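Local coordinates for protein LURP-one-related 15 (Arabidopsis thaliana, PDB 1ZXU) that is of unknown function but might be related to the phospholipid scramblases and the tubby-like membrane-tethered transcription factors, at residues I38-V43 with A198-L203. Sequence-based numbering, arbitrary orientation.
Sequences IDMAIV and AFIASL
Met-40, modelled as selenomethionine, bridges strand and helix mainly through its terminal methyl CE. The contact is wholly apolar: no hydrogen bond crosses it, and the two segments bury just 106 Å² between them. CE of Met-40 lies 3.8 Å from CA of Ala-201 and 4.1 Å from CB of the same residue, so it rests against the helix backbone as well as the small methyl; behind it, SE of Met-40 is 4.4 Å from that CB of Ala-201. The branch methyl CG2 of Ile-200 forms the second apolar pair, 4.1 Å from CE of Met-40. Two torsions explain this reach: chi2 of -174° extends the Met-40 chain out from the strand, and chi3 of -45° then bends CE at the selenium. On Ile-200, CG2 faces the strand whereas the CG1-CD1 arm turns off from it.

Ser-202 OG bonds back to the helix, meeting a lone pair of Phe-199 O within the carbonyl plane (2.7 Å, C=O...OG angle 132°), and outward to Tyr-117 OH. Leu-203 N shares the Phe-199 acceptor.

Twelve antiparallel strands close into a barrel, and the contact's centre lies about 6 Å from the chain's centre, consistent with a tubby-like fold threaded by a hydrophobic helix. Strand 38-43 pairs with strands 54-58 and 187-191; Ile-56 touches Met-40 and Ala-201, while Val-189 and Val-191 pack on Ile-200, joining helix 197-211 to the barrel wall.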
loop_
_atom_site.group_PDB
_atom_site.type_symbol
_atom_site.label_atom_id
_atom_site.label_comp_id
_atom_site.label_asym_id
_atom_site.label_seq_id
_atom_site.Cartn_x
_atom_site.Cartn_y
_atom_site.Cartn_z
ATOM N N ILE A 38 11.944 -3.680 -6.775
ATOM C CA ILE A 38 11.932 -4.335 -5.475
ATOM C C ILE A 38 10.718 -5.256 -5.466
ATOM O O ILE A 38 9.642 -4.816 -5.903
ATOM C CB ILE A 38 11.698 -3.277 -4.386
ATOM C CG1 ILE A 38 12.969 -2.453 -4.187
ATOM C CG2 ILE A 38 11.249 -3.928 -3.046
ATOM C CD1 ILE A 38 12.775 -1.311 -3.184
ATOM N N ASP A 39 10.872 -6.495 -4.997
ATOM C CA ASP A 39 9.741 -7.436 -4.868
ATOM C C ASP A 39 9.395 -7.478 -3.401
ATOM O O ASP A 39 10.294 -7.616 -2.581
ATOM C CB ASP A 39 10.090 -8.830 -5.305
ATOM C CG ASP A 39 9.982 -9.012 -6.819
ATOM O OD1 ASP A 39 9.855 -8.015 -7.545
ATOM O OD2 ASP A 39 10.019 -10.158 -7.287
HETATM N N MSE A 40 8.127 -7.275 -3.084
HETATM C CA MSE A 40 7.703 -7.331 -1.668
HETATM C C MSE A 40 6.789 -8.492 -1.452
HETATM O O MSE A 40 6.111 -8.960 -2.392
HETATM C CB MSE A 40 6.977 -6.045 -1.259
HETATM C CG MSE A 40 7.727 -4.780 -1.594
HETATM SE SE MSE A 40 6.861 -3.180 -0.910
HETATM C CE MSE A 40 5.103 -3.667 -1.456
ATOM N N ALA A 41 6.727 -9.004 -0.210
ATOM C CA ALA A 41 5.857 -10.137 0.052
ATOM C C ALA A 41 5.340 -10.032 1.484
ATOM O O ALA A 41 5.941 -9.297 2.288
ATOM C CB ALA A 41 6.667 -11.441 -0.105
ATOM N N ILE A 42 4.250 -10.740 1.794
ATOM C CA ILE A 42 3.636 -10.765 3.133
ATOM C C ILE A 42 4.100 -12.020 3.881
ATOM O O ILE A 42 4.127 -13.153 3.336
ATOM C CB ILE A 42 2.077 -10.788 3.038
ATOM C CG1 ILE A 42 1.561 -9.414 2.583
ATOM C CG2 ILE A 42 1.410 -11.186 4.385
ATOM C CD1 ILE A 42 0.042 -9.349 2.338
ATOM N N VAL A 43 4.521 -11.795 5.121
ATOM C CA VAL A 43 4.823 -12.894 6.051
ATOM C C VAL A 43 3.895 -12.745 7.268
ATOM O O VAL A 43 3.792 -11.652 7.880
ATOM C CB VAL A 43 6.285 -12.846 6.541
ATOM C CG1 VAL A 43 6.534 -13.987 7.557
ATOM C CG2 VAL A 43 7.294 -12.930 5.373
ATOM N N ALA A 198 6.360 2.528 -0.273
ATOM C CA ALA A 198 5.465 2.634 0.913
ATOM C C ALA A 198 4.046 2.823 0.407
ATOM O O ALA A 198 3.089 2.241 0.908
ATOM C CB ALA A 198 5.861 3.771 1.848
ATOM N N PHE A 199 3.924 3.618 -0.638
ATOM C CA PHE A 199 2.596 3.768 -1.261
ATOM C C PHE A 199 2.072 2.387 -1.742
ATOM O O PHE A 199 0.962 1.974 -1.405
ATOM C CB PHE A 199 2.766 4.735 -2.440
ATOM C CG PHE A 199 1.548 4.800 -3.333
ATOM C CD1 PHE A 199 0.266 5.078 -2.800
ATOM C CD2 PHE A 199 1.673 4.507 -4.700
ATOM C CE1 PHE A 199 -0.865 5.132 -3.609
ATOM C CE2 PHE A 199 0.566 4.600 -5.521
ATOM C CZ PHE A 199 -0.729 4.870 -4.997
ATOM N N ILE A 200 2.874 1.644 -2.497
ATOM C CA ILE A 200 2.416 0.335 -2.935
ATOM C C ILE A 200 2.093 -0.646 -1.759
ATOM O O ILE A 200 1.073 -1.347 -1.775
ATOM C CB ILE A 200 3.415 -0.298 -3.913
ATOM C CG1 ILE A 200 3.668 0.668 -5.096
ATOM C CG2 ILE A 200 2.863 -1.700 -4.291
ATOM C CD1 ILE A 200 2.411 1.000 -5.924
ATOM N N ALA A 201 2.915 -0.606 -0.712
ATOM C CA ALA A 201 2.698 -1.458 0.465
ATOM C C ALA A 201 1.355 -1.052 1.076
ATOM O O ALA A 201 0.607 -1.932 1.453
ATOM C CB ALA A 201 3.805 -1.230 1.515
ATOM N N SER A 202 1.010 0.246 1.104
ATOM C CA SER A 202 -0.298 0.556 1.668
ATOM C C SER A 202 -1.468 -0.006 0.856
ATOM O O SER A 202 -2.524 -0.399 1.406
ATOM C CB SER A 202 -0.445 2.085 1.868
ATOM O OG SER A 202 -0.715 2.695 0.614
ATOM N N LEU A 203 -1.292 -0.070 -0.481
ATOM C CA LEU A 203 -2.318 -0.646 -1.322
ATOM C C LEU A 203 -2.474 -2.142 -1.062
ATOM O O LEU A 203 -3.569 -2.669 -1.120
ATOM C CB LEU A 203 -2.022 -0.353 -2.825
ATOM C CG LEU A 203 -2.051 1.140 -3.161
ATOM C CD1 LEU A 203 -1.789 1.293 -4.707
ATOM C CD2 LEU A 203 -3.412 1.765 -2.870
#